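Local structure of ketol-acid reductoisomerase (uncultured archaeon GZfos26G2, 4XDY) at residues D87-P91 and F110-N115; E125-M131 and A156-S162; G148-G153 and H177-G182; Y193-F197 and L283-E287. The protein catalyses the magnesium-dependent methyl migration and NADH-linked reduction that turn acetolactate into dihydroxyisovalerate on the way to branched-chain amino acids. One frame throughout, in Å; residues are numbered along the deposited sequence. Where two conformers were deposited one is given.

In the fold
Contacts 1, 2 and 3 belong to the N-terminal Rossmann domain, contact 4 to the knotted helical domain. Contact 1 is buried and polar, built round the cofactor ribose. Contact 2 abuts it through Phe110 N and Ile130 O; it is held by backbone bonds along its antiparallel strands and by the Asp128 and Gln159 side chains at an exposed turn. Contact 3 starts at the other end of strand 153-157 and is mainly apolar packing of glycine-rich loops, with the second subunit beside it. Contact 4, also buried, joins two helices through mostly apolar side chains and the stem of Glu287. It meets contact 1 at the domain border, where His112 lies against Asp195 and Leu196.

Contact 1 of 4, residues D87-P91 and F110-N115; sequences DEVQP and FSHGFN. With NAI (1,4-dihydronicotinamide adenine dinucleotide), chain E.
Asp87 and Asn115 bring the two backbones nearest, 6.9 Å between their CA atoms. Each segment is a loop running into a helix: 87-91 leads into helix 90-98, whereas the other leaves strand 107-110 to enter the short helix 114-117. The Asn115 amide ties them together, both of its bonds lying close to its own plane. ND2 gives a hydrogen to Asp87 O at 2.9 Å, in the carbonyl plane and on a lone pair. The same carbonyl also takes Gln90 N. The second ND2 bond, equally short, goes to Gln90 OE1, but here the donor stands well above the carbonyl plane of the glutamine. The extended chain of Gln90 (chi2 -179°) carries its amide past Asn115, so that OE1 also meets the edge of the Phe110 ring, 3.3 Å from CE2. A water takes the N-H of Asn115 and has more acceptors in reach than protons, among them Asp87 OD1 at 2.8 Å and His112 O.

The segments also meet at the nicotinamide ribose. Asp87 straddles its diol: OD1 accepts from NAI O3D at 2.6 Å and OD2 from NAI O2D at 2.7 Å. OD2 has a further partner in Thr258 of the second subunit. The His112 ring offers its edge to Asp87, with CD2 3.6 Å from OD1, while its ND1 is bonded to Glu191. Its CB lies close to NAI O2D, so cofactor and predicted active-site residue are in direct touch. Loops that follow the parallel strands 80-83 and 107-110 and together embrace a dinucleotide ribose are typical of a Rossmann fold cofactor site.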
# COMPACT_ATOMS: atom_id res chain seq x y z
N ASP A 87 0.56 4.55 -24.74
CA ASP A 87 1.49 3.76 -25.56
C ASP A 87 0.88 3.31 -26.87
O ASP A 87 1.52 3.31 -27.92
CB ASP A 87 2.08 2.55 -24.83
CG ASP A 87 2.80 2.95 -23.56
OD1 ASP A 87 3.89 3.61 -23.68
OD2 ASP A 87 2.26 2.71 -22.45
N GLU A 88 -0.39 2.90 -26.81
CA GLU A 88 -1.03 2.24 -27.97
C GLU A 88 -1.30 3.19 -29.12
O GLU A 88 -1.34 2.74 -30.26
CB GLU A 88 -2.36 1.51 -27.51
CG GLU A 88 -3.47 2.42 -26.94
CD GLU A 88 -3.42 2.83 -25.51
OE1 GLU A 88 -2.34 2.68 -24.88
OE2 GLU A 88 -4.42 3.36 -24.97
N VAL A 89 -1.37 4.49 -28.83
CA VAL A 89 -1.62 5.49 -29.87
C VAL A 89 -0.34 6.21 -30.34
O VAL A 89 -0.35 6.86 -31.39
CB VAL A 89 -2.67 6.55 -29.53
CG1 VAL A 89 -4.04 5.85 -29.32
CG2 VAL A 89 -2.31 7.41 -28.36
N GLN A 90 0.76 6.03 -29.60
CA GLN A 90 1.99 6.76 -30.00
C GLN A 90 2.42 6.49 -31.42
O GLN A 90 2.84 7.44 -32.09
CB GLN A 90 3.11 6.47 -29.06
CG GLN A 90 2.87 6.93 -27.65
CD GLN A 90 4.06 6.64 -26.73
OE1 GLN A 90 5.11 6.15 -27.17
NE2 GLN A 90 3.86 6.85 -25.40
N PRO A 91 2.41 5.24 -31.91
CA PRO A 91 3.00 5.04 -33.24
C PRO A 91 2.32 5.88 -34.35
O PRO A 91 3.04 6.59 -35.13
CB PRO A 91 2.88 3.54 -33.48
CG PRO A 91 2.86 2.95 -32.08
CD PRO A 91 2.07 3.94 -31.30
N PHE A 110 10.67 9.60 -23.96
CA PHE A 110 9.53 8.70 -23.59
C PHE A 110 9.61 8.54 -22.08
O PHE A 110 10.69 8.76 -21.46
CB PHE A 110 9.64 7.35 -24.20
CG PHE A 110 9.55 7.35 -25.70
CD1 PHE A 110 10.70 7.61 -26.48
CD2 PHE A 110 8.36 7.16 -26.33
CE1 PHE A 110 10.62 7.58 -27.86
CE2 PHE A 110 8.26 7.14 -27.71
CZ PHE A 110 9.39 7.33 -28.48
N SER A 111 8.51 8.06 -21.47
CA SER A 111 8.58 7.62 -20.09
C SER A 111 8.30 6.14 -19.91
O SER A 111 8.18 5.70 -18.78
CB SER A 111 7.71 8.43 -19.17
OG SER A 111 8.25 9.74 -18.95
N HIS A 112 8.32 5.39 -21.00
CA HIS A 112 8.25 3.94 -20.98
C HIS A 112 8.89 3.52 -22.28
O HIS A 112 8.57 4.12 -23.35
CB HIS A 112 6.78 3.50 -20.96
CG HIS A 112 6.56 2.03 -20.90
ND1 HIS A 112 7.39 1.12 -20.22
CD2 HIS A 112 5.56 1.29 -21.45
CE1 HIS A 112 6.84 -0.10 -20.31
NE2 HIS A 112 5.73 -0.01 -21.05
N GLY A 113 9.69 2.45 -22.20
CA GLY A 113 10.42 1.95 -23.39
C GLY A 113 9.69 1.17 -24.47
O GLY A 113 10.31 0.83 -25.50
N PHE A 114 8.38 0.88 -24.20
CA PHE A 114 7.59 -0.10 -25.00
C PHE A 114 7.79 0.14 -26.51
O PHE A 114 8.23 -0.75 -27.25
CB PHE A 114 6.11 -0.03 -24.60
CG PHE A 114 5.23 -1.04 -25.23
CD1 PHE A 114 4.70 -0.87 -26.52
CD2 PHE A 114 4.87 -2.20 -24.54
CE1 PHE A 114 3.87 -1.82 -27.09
CE2 PHE A 114 4.03 -3.16 -25.13
CZ PHE A 114 3.54 -2.95 -26.39
N ASN A 115 7.46 1.36 -26.96
CA ASN A 115 7.39 1.58 -28.41
C ASN A 115 8.72 1.54 -29.11
O ASN A 115 8.81 1.08 -30.28
CB ASN A 115 6.60 2.82 -28.72
CG ASN A 115 5.08 2.59 -28.59
OD1 ASN A 115 4.57 1.56 -29.07
ND2 ASN A 115 4.39 3.45 -27.92
PA NAI E . -2.85 9.02 -20.73
O1A NAI E . -3.63 7.73 -21.02
O2A NAI E . -3.10 9.76 -19.49
O5B NAI E . -2.94 9.88 -22.09
C5B NAI E . -2.40 11.23 -22.12
C4B NAI E . -3.38 12.14 -22.93
O4B NAI E . -3.32 11.65 -24.27
C3B NAI E . -4.88 12.10 -22.56
O3B NAI E . -5.06 12.88 -21.38
C2B NAI E . -5.53 12.62 -23.83
O2B NAI E . -5.60 14.04 -23.74
C1B NAI E . -4.51 12.17 -24.90
N9A NAI E . -5.06 11.12 -25.75
C8A NAI E . -5.72 10.00 -25.25
N7A NAI E . -6.10 9.24 -26.26
C5A NAI E . -5.73 9.88 -27.40
C6A NAI E . -5.88 9.62 -28.82
N6A NAI E . -6.51 8.53 -29.28
N1A NAI E . -5.32 10.48 -29.72
C2A NAI E . -4.70 11.60 -29.31
N3A NAI E . -4.51 11.92 -28.04
C4A NAI E . -5.02 11.11 -27.05
O3 NAI E . -1.21 8.59 -20.79
PN NAI E . -0.35 8.14 -19.44
O1N NAI E . -1.06 7.01 -18.72
O2N NAI E . -0.05 9.38 -18.72
O5D NAI E . 0.83 7.45 -20.23
C5D NAI E . 1.85 8.30 -20.86
C4D NAI E . 3.21 7.52 -21.03
O4D NAI E . 3.70 7.43 -19.68
C3D NAI E . 3.11 6.09 -21.52
O3D NAI E . 4.26 5.76 -22.30
C2D NAI E . 3.08 5.21 -20.25
O2D NAI E . 3.49 3.86 -20.40
C1D NAI E . 4.00 6.01 -19.36
N1N NAI E . 3.89 5.88 -17.90
C2N NAI E . 2.69 6.12 -17.33
C3N NAI E . 2.54 6.04 -15.99
C7N NAI E . 1.29 6.40 -15.40
O7N NAI E . 0.15 6.41 -15.97
N7N NAI E . 1.41 6.97 -14.23
C4N NAI E . 3.70 5.71 -15.18
C5N NAI E . 4.97 5.69 -15.84
C6N NAI E . 5.01 5.75 -17.20
O HOH W 1 6.24 3.50 -25.23
O HOH W 2 6.30 7.43 -23.06

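Contact 2 of 4, residues E125-M131 and A156-S162; sequences EDVDVIM and AVKQNPS
Val129 O is gripped by two successive amides of the facing chain: Lys158 N at 2.8 Å, and Gln159 N in a longer, weak bond. With Lys158 and Gln159 both set against Val129, this is a classic beta bulge, and it shifts the antiparallel register by one residue. Before it, Val129 N bonds to Gln159 O at 3.0 Å; beyond it Met131 and Ala156 form a hydrogen-bonded pair through both N-H groups, while Ile130 and Val157 make the non-hydrogen-bonded pair, touching through their CG2 methyls.

On the Val129 N side of the bulge, toward the turn, side chains take over. Asp128 holds the turn of Ser162 with both carboxylate oxygens: OD2 takes the OG hydroxyl on its syn lone pair at 2.5 Å, and OD1 receives the N-H of Ser162 at 3.0 Å, also from the syn side. The same OD1 presses close on Pro161 CD. Gln159, extended beyond CG (chi2 -172°), lays its chain across Val129, and Val129 CG2 is 3.6 Å from Gln159 NE2. That NE2 then bonds to Val127 O at 2.9 Å, in the plane of the carbonyl, and has a second acceptor in Pro124.

Strand 107-110 pairs in parallel with the far edge of 128-131. Helix 165-175 covers the Ile130 and Val157 face through Ala165 and Ala169, and Phe188 of helix 188-203 packs on Met131 and Ala156 from the opposite face.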
# COMPACT_ATOMS: atom_id res chain seq x y z
N GLU A 125 17.87 8.59 -37.52
CA GLU A 125 19.22 8.40 -37.02
C GLU A 125 19.79 9.68 -36.38
O GLU A 125 20.61 9.61 -35.47
CB GLU A 125 20.11 7.75 -38.06
CG GLU A 125 20.37 8.62 -39.30
CD GLU A 125 21.51 9.65 -39.08
OE1 GLU A 125 21.54 10.66 -39.84
OE2 GLU A 125 22.30 9.46 -38.12
N ASP A 126 19.31 10.85 -36.79
CA ASP A 126 19.97 12.10 -36.38
C ASP A 126 19.32 12.81 -35.25
O ASP A 126 19.58 13.98 -35.01
CB ASP A 126 20.17 13.02 -37.63
CG ASP A 126 18.84 13.41 -38.28
OD1 ASP A 126 17.75 13.02 -37.79
OD2 ASP A 126 18.89 14.16 -39.25
N VAL A 127 18.43 12.13 -34.51
CA VAL A 127 17.87 12.69 -33.27
C VAL A 127 18.29 11.89 -32.06
O VAL A 127 18.52 10.70 -32.15
CB VAL A 127 16.26 12.80 -33.30
CG1 VAL A 127 15.83 13.62 -34.50
CG2 VAL A 127 15.66 11.42 -33.32
N ASP A 128 18.41 12.55 -30.94
CA ASP A 128 18.73 11.84 -29.74
C ASP A 128 17.40 11.07 -29.37
O ASP A 128 16.28 11.59 -29.61
CB ASP A 128 19.08 12.74 -28.65
CG ASP A 128 20.49 13.47 -28.81
OD1 ASP A 128 21.34 12.92 -29.48
OD2 ASP A 128 20.65 14.49 -28.11
N VAL A 129 17.58 9.94 -28.69
CA VAL A 129 16.41 9.13 -28.23
C VAL A 129 16.67 8.72 -26.79
O VAL A 129 17.66 7.99 -26.49
CB VAL A 129 16.13 7.92 -29.12
CG1 VAL A 129 14.89 7.10 -28.60
CG2 VAL A 129 15.90 8.33 -30.53
N ILE A 130 15.85 9.25 -25.90
CA ILE A 130 16.04 9.14 -24.49
C ILE A 130 14.76 8.67 -23.79
O ILE A 130 13.66 8.81 -24.34
CB ILE A 130 16.56 10.42 -23.86
CG1 ILE A 130 15.64 11.56 -24.17
CG2 ILE A 130 17.98 10.68 -24.43
CD1 ILE A 130 15.94 12.77 -23.36
N MET A 131 14.92 8.24 -22.55
CA MET A 131 13.79 7.86 -21.71
C MET A 131 14.04 8.27 -20.29
O MET A 131 15.13 8.03 -19.72
CB MET A 131 13.52 6.32 -21.76
CG MET A 131 12.49 6.08 -20.71
SD MET A 131 11.76 4.54 -21.00
CE MET A 131 12.97 3.71 -20.58
N ALA A 156 17.38 5.94 -19.66
CA ALA A 156 18.00 5.24 -20.74
C ALA A 156 18.28 6.15 -21.95
O ALA A 156 17.59 7.14 -22.16
CB ALA A 156 17.18 4.08 -21.20
N VAL A 157 19.28 5.76 -22.73
CA VAL A 157 19.65 6.44 -23.97
C VAL A 157 19.79 5.44 -25.07
O VAL A 157 20.60 4.51 -25.00
CB VAL A 157 20.97 7.26 -23.81
CG1 VAL A 157 21.27 7.94 -25.14
CG2 VAL A 157 20.86 8.25 -22.71
N LYS A 158 19.02 5.62 -26.12
CA LYS A 158 19.03 4.67 -27.23
C LYS A 158 19.91 5.26 -28.37
O LYS A 158 20.53 4.50 -29.06
CB LYS A 158 17.63 4.53 -27.78
CG LYS A 158 17.48 3.66 -29.05
CD LYS A 158 17.76 2.23 -28.60
CE LYS A 158 17.47 1.12 -29.59
NZ LYS A 158 17.64 -0.08 -28.69
N GLN A 159 19.85 6.59 -28.56
CA GLN A 159 20.63 7.29 -29.64
C GLN A 159 21.18 8.61 -29.07
O GLN A 159 20.49 9.35 -28.35
CB GLN A 159 19.76 7.65 -30.85
CG GLN A 159 19.16 6.48 -31.56
CD GLN A 159 18.46 6.76 -32.85
OE1 GLN A 159 17.96 5.82 -33.43
NE2 GLN A 159 18.27 8.01 -33.21
N ASN A 160 22.43 8.93 -29.45
CA ASN A 160 23.12 10.09 -28.87
C ASN A 160 23.93 10.85 -29.98
O ASN A 160 25.13 11.22 -29.76
CB ASN A 160 24.07 9.60 -27.79
CG ASN A 160 24.82 10.71 -27.12
OD1 ASN A 160 24.34 11.84 -26.97
ND2 ASN A 160 26.05 10.39 -26.72
N PRO A 161 23.28 11.14 -31.10
CA PRO A 161 24.06 11.86 -32.14
C PRO A 161 24.48 13.30 -31.79
O PRO A 161 25.44 13.81 -32.43
CB PRO A 161 23.14 11.82 -33.36
CG PRO A 161 21.76 11.74 -32.78
CD PRO A 161 21.96 10.77 -31.65
N SER A 162 23.85 13.89 -30.80
CA SER A 162 24.22 15.22 -30.37
C SER A 162 25.34 15.21 -29.35
O SER A 162 25.83 16.26 -28.96
CB SER A 162 23.01 15.99 -29.80
OG SER A 162 22.87 15.68 -28.42

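Contact 3 of 4, residues G148-G153 and H177-G182; sequences GFGVPG and HWTKAG
Phe149, Ala181 and Trp178 bury the most surface in this contact between two loops, with Ala181 wedged in the middle. Its methyl CB sits on the backbone, 3.5 Å from Pro152 N, and is flanked by the proline ring. The Phe149 ring comes beside it: CZ is 3.9 Å from Ala181 CB, and CE1 nears Lys180 O. With CG anti to the amide nitrogen (chi1 -170°), the ring turns back to the facing loop; Phe329 of the second subunit meets it edge-to-face.

Both loops leave their helices by Schellman motifs, at Gly148 and His177, and lead into the parallel Rossmann strands 153-157 and 183-185. Gly153 N bonds to Gly182 O at 3.0 Å where those strands begin. Fit is tight at Gly150, whose CA is 3.2 Å from His177 O; a CB there would clash.

Val151 CG2 stands over the five-membered ring of Trp178 in a CH-pi contact, 4.0 Å from the centroid, and Val151 O is 3.0 Å from Trp178 CB. A serine in place of Trp178 would probably leave Val151 CG2 without the indole face and Glu141 without its weak NE1 partner. A water joins Phe149 O to His177 ND1, each at 2.6 Å.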
# COMPACT_ATOMS: atom_id res chain seq x y z
N GLY A 148 8.33 18.01 -1.33
CA GLY A 148 9.78 18.19 -1.09
C GLY A 148 10.61 16.93 -1.33
O GLY A 148 11.80 16.89 -1.07
N PHE A 149 9.96 15.89 -1.86
CA PHE A 149 10.61 14.61 -2.14
C PHE A 149 10.49 14.37 -3.68
O PHE A 149 10.67 15.33 -4.51
CB PHE A 149 10.03 13.53 -1.22
CG PHE A 149 10.77 12.20 -1.24
CD1 PHE A 149 12.18 12.14 -1.23
CD2 PHE A 149 10.04 10.99 -1.32
CE1 PHE A 149 12.82 10.89 -1.25
CE2 PHE A 149 10.71 9.77 -1.34
CZ PHE A 149 12.08 9.74 -1.32
N GLY A 150 10.34 13.10 -4.10
CA GLY A 150 10.48 12.76 -5.50
C GLY A 150 10.20 11.25 -5.62
O GLY A 150 10.10 10.58 -4.60
N VAL A 151 10.04 10.75 -6.85
CA VAL A 151 9.82 9.29 -7.08
C VAL A 151 11.04 8.75 -7.73
O VAL A 151 11.72 9.49 -8.51
CB VAL A 151 8.53 9.01 -7.90
CG1 VAL A 151 7.35 9.46 -7.06
CG2 VAL A 151 8.64 9.69 -9.23
N PRO A 152 11.29 7.45 -7.55
CA PRO A 152 12.43 6.84 -8.25
C PRO A 152 12.25 6.84 -9.77
O PRO A 152 11.14 6.87 -10.28
CB PRO A 152 12.48 5.39 -7.72
CG PRO A 152 11.72 5.41 -6.43
CD PRO A 152 10.64 6.46 -6.66
N GLY A 153 13.37 6.87 -10.49
CA GLY A 153 13.36 6.82 -11.95
C GLY A 153 14.43 6.02 -12.64
O GLY A 153 15.49 5.73 -12.05
N HIS A 177 12.87 16.32 -9.72
CA HIS A 177 13.18 15.92 -8.34
C HIS A 177 13.16 14.40 -8.08
O HIS A 177 13.13 13.93 -6.91
CB HIS A 177 12.29 16.63 -7.34
CG HIS A 177 12.44 18.14 -7.31
ND1 HIS A 177 11.83 18.92 -6.36
CD2 HIS A 177 13.12 19.00 -8.12
CE1 HIS A 177 12.14 20.20 -6.57
NE2 HIS A 177 12.87 20.28 -7.66
N TRP A 178 13.21 13.62 -9.15
CA TRP A 178 13.22 12.15 -9.01
C TRP A 178 14.56 11.71 -8.40
O TRP A 178 14.65 10.71 -7.76
CB TRP A 178 13.07 11.46 -10.36
CG TRP A 178 11.78 11.71 -11.13
CD1 TRP A 178 10.71 12.48 -10.74
CD2 TRP A 178 11.49 11.28 -12.45
NE1 TRP A 178 9.78 12.57 -11.75
CE2 TRP A 178 10.21 11.82 -12.80
CE3 TRP A 178 12.17 10.52 -13.38
CZ2 TRP A 178 9.65 11.62 -14.06
CZ3 TRP A 178 11.60 10.32 -14.61
CH2 TRP A 178 10.35 10.87 -14.92
N THR A 179 15.60 12.52 -8.63
CA THR A 179 16.91 12.27 -8.01
C THR A 179 16.88 12.31 -6.51
O THR A 179 17.77 11.72 -5.87
CB THR A 179 17.94 13.34 -8.55
OG1 THR A 179 17.33 14.63 -8.55
CG2 THR A 179 18.35 13.01 -9.89
N LYS A 180 15.86 12.93 -5.89
CA LYS A 180 15.76 12.87 -4.46
C LYS A 180 15.50 11.45 -3.93
O LYS A 180 15.92 11.06 -2.83
CB LYS A 180 14.77 13.88 -3.93
CG LYS A 180 15.17 15.32 -4.28
CD LYS A 180 14.23 16.28 -3.63
CE LYS A 180 14.37 17.67 -4.18
NZ LYS A 180 15.70 18.21 -3.80
N ALA A 181 14.78 10.66 -4.72
CA ALA A 181 14.60 9.25 -4.39
C ALA A 181 15.72 8.42 -5.00
O ALA A 181 16.24 7.49 -4.36
CB ALA A 181 13.22 8.77 -4.94
N GLY A 182 16.07 8.74 -6.24
CA GLY A 182 17.17 8.08 -6.92
C GLY A 182 16.86 7.64 -8.31
O GLY A 182 15.71 7.27 -8.63
O HOH W 3 10.43 17.95 -4.44

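Contact 4 of 4, residues Y193-F197 and L283-E287; sequences YEDLF and LKRVE. With MG (magnesium ion), chain D; MG (magnesium ion), chain C; HIO (N-hydroxy-N-isopropyloxamic acid), chain H.
Val286 CG1 packs on the backbone of Tyr193, 3.4 Å from its O, and on the tyrosine CB, while its other methyl, CG2, reaches Leu196 CB at 3.9 Å. One turn on, Phe197 CD1 meets Leu283 CB at 3.8 Å, the two side chains crossing at about a right angle. At the other end the Tyr193 ring is laid against Glu287: Glu287 CA stands over the face in a CH-pi contact, 3.9 Å from the ring centroid, and Glu287 CG lies over the same ring, 3.8 Å from Tyr193 CD2. Cut back to alanine, Tyr193 would probably leave Glu287 CA and CG without the ring face they rest on.

The two helix segments run roughly antiparallel, their axes 9.2 Å apart at closest approach and 137° between their directions. The carboxylate of Glu287 points on to Tyr223 of the second subunit. On the far side of helix 188-203, Asp195 bridges two magnesium ions, OD1 to one at 2.0 Å and OD2 to the other at 2.1 Å, the latter shared with Glu199. HIO O2 also spans both ions. The pairing thus backs the helix that carries the two-magnesium site of the reductoisomerase knotted helical domain.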
# COMPACT_ATOMS: atom_id res chain seq x y z
N TYR A 193 10.86 -4.22 -19.91
CA TYR A 193 10.52 -5.53 -19.38
C TYR A 193 10.22 -5.53 -17.92
O TYR A 193 9.22 -6.16 -17.49
CB TYR A 193 11.65 -6.54 -19.68
CG TYR A 193 12.08 -6.65 -21.12
CD1 TYR A 193 11.20 -6.50 -22.17
CD2 TYR A 193 13.41 -6.97 -21.42
CE1 TYR A 193 11.60 -6.60 -23.51
CE2 TYR A 193 13.83 -7.09 -22.75
CZ TYR A 193 12.94 -6.94 -23.79
OH TYR A 193 13.34 -7.06 -25.09
N GLU A 194 11.00 -4.83 -17.14
CA GLU A 194 10.80 -4.80 -15.67
C GLU A 194 9.47 -4.11 -15.37
O GLU A 194 8.76 -4.50 -14.46
CB GLU A 194 11.96 -4.16 -14.94
CG GLU A 194 12.19 -2.69 -15.16
CD GLU A 194 11.27 -1.80 -14.38
OE1 GLU A 194 11.13 -0.61 -14.77
OE2 GLU A 194 10.75 -2.24 -13.27
N ASP A 195 9.20 -3.07 -16.15
CA ASP A 195 7.99 -2.23 -15.93
C ASP A 195 6.72 -3.04 -16.20
O ASP A 195 5.81 -3.05 -15.40
CB ASP A 195 8.03 -1.01 -16.82
CG ASP A 195 6.90 -0.04 -16.50
OD1 ASP A 195 7.02 0.66 -15.48
OD2 ASP A 195 5.89 -0.10 -17.25
N LEU A 196 6.70 -3.68 -17.34
CA LEU A 196 5.59 -4.54 -17.74
C LEU A 196 5.40 -5.66 -16.72
O LEU A 196 4.30 -5.87 -16.23
CB LEU A 196 5.81 -5.07 -19.10
CG LEU A 196 5.68 -4.11 -20.29
CD1 LEU A 196 5.99 -4.84 -21.57
CD2 LEU A 196 4.29 -3.50 -20.45
N PHE A 197 6.52 -6.29 -16.34
CA PHE A 197 6.44 -7.34 -15.32
C PHE A 197 5.85 -6.85 -14.02
O PHE A 197 4.94 -7.49 -13.44
CB PHE A 197 7.84 -7.92 -15.03
CG PHE A 197 7.84 -8.89 -13.92
CD1 PHE A 197 7.40 -10.18 -14.13
CD2 PHE A 197 8.19 -8.52 -12.66
CE1 PHE A 197 7.41 -11.10 -13.07
CE2 PHE A 197 8.13 -9.42 -11.57
CZ PHE A 197 7.74 -10.73 -11.79
N LEU A 283 7.10 -13.05 -17.14
CA LEU A 283 8.30 -12.28 -17.50
C LEU A 283 8.81 -12.72 -18.87
O LEU A 283 9.24 -11.88 -19.69
CB LEU A 283 9.40 -12.47 -16.46
CG LEU A 283 10.72 -11.71 -16.72
CD1 LEU A 283 10.46 -10.19 -16.92
CD2 LEU A 283 11.78 -11.97 -15.65
N LYS A 284 8.76 -14.02 -19.15
CA LYS A 284 9.26 -14.52 -20.45
C LYS A 284 8.41 -13.96 -21.59
O LYS A 284 8.94 -13.56 -22.64
CB LYS A 284 9.17 -16.05 -20.49
CG LYS A 284 9.54 -16.67 -21.84
CD LYS A 284 9.24 -18.18 -21.76
CE LYS A 284 9.66 -18.95 -23.01
NZ LYS A 284 9.90 -20.40 -22.68
N ARG A 285 7.09 -13.89 -21.38
CA ARG A 285 6.24 -13.33 -22.42
C ARG A 285 6.40 -11.85 -22.59
O ARG A 285 6.14 -11.31 -23.63
CB ARG A 285 4.78 -13.70 -22.19
CG ARG A 285 4.53 -15.22 -22.16
CD ARG A 285 3.05 -15.50 -21.93
NE ARG A 285 2.41 -15.50 -23.24
CZ ARG A 285 1.66 -14.55 -23.77
NH1 ARG A 285 1.29 -13.45 -23.11
NH2 ARG A 285 1.24 -14.76 -25.01
N VAL A 286 6.83 -11.17 -21.53
CA VAL A 286 7.16 -9.78 -21.67
C VAL A 286 8.49 -9.62 -22.50
O VAL A 286 8.55 -8.74 -23.37
CB VAL A 286 7.33 -9.21 -20.26
CG1 VAL A 286 8.24 -8.03 -20.19
CG2 VAL A 286 5.96 -8.88 -19.70
N GLU A 287 9.51 -10.41 -22.13
CA GLU A 287 10.85 -10.28 -22.73
C GLU A 287 10.82 -10.70 -24.23
O GLU A 287 11.66 -10.20 -24.99
CB GLU A 287 11.85 -11.07 -21.95
CG GLU A 287 12.13 -10.44 -20.58
CD GLU A 287 13.13 -11.23 -19.72
OE1 GLU A 287 13.23 -12.42 -19.94
OE2 GLU A 287 13.81 -10.69 -18.82
MG MG D . 5.74 1.34 -14.08
MG MG C . 4.01 0.75 -17.22
C1 HIO H . 2.04 2.27 -15.86
O11 HIO H . 2.24 1.75 -16.99
O12 HIO H . 1.07 3.01 -15.49
C2 HIO H . 3.23 2.01 -14.94
O2 HIO H . 4.30 1.63 -15.47
N3 HIO H . 3.14 2.04 -13.62
O3 HIO H . 4.37 2.12 -12.83
C4 HIO H . 1.91 2.06 -12.90
C41 HIO H . 1.95 0.97 -11.82
C42 HIO H . 1.76 3.47 -12.36
O HOH W 4 14.46 -10.30 -24.79
O HOH W 5 5.18 -0.67 -13.75
O HOH W 6 3.45 -0.15 -19.01
O HOH W 7 4.84 2.44 -18.28
O HOH W 8 6.71 3.22 -14.67
O HOH W 9 7.28 1.12 -12.55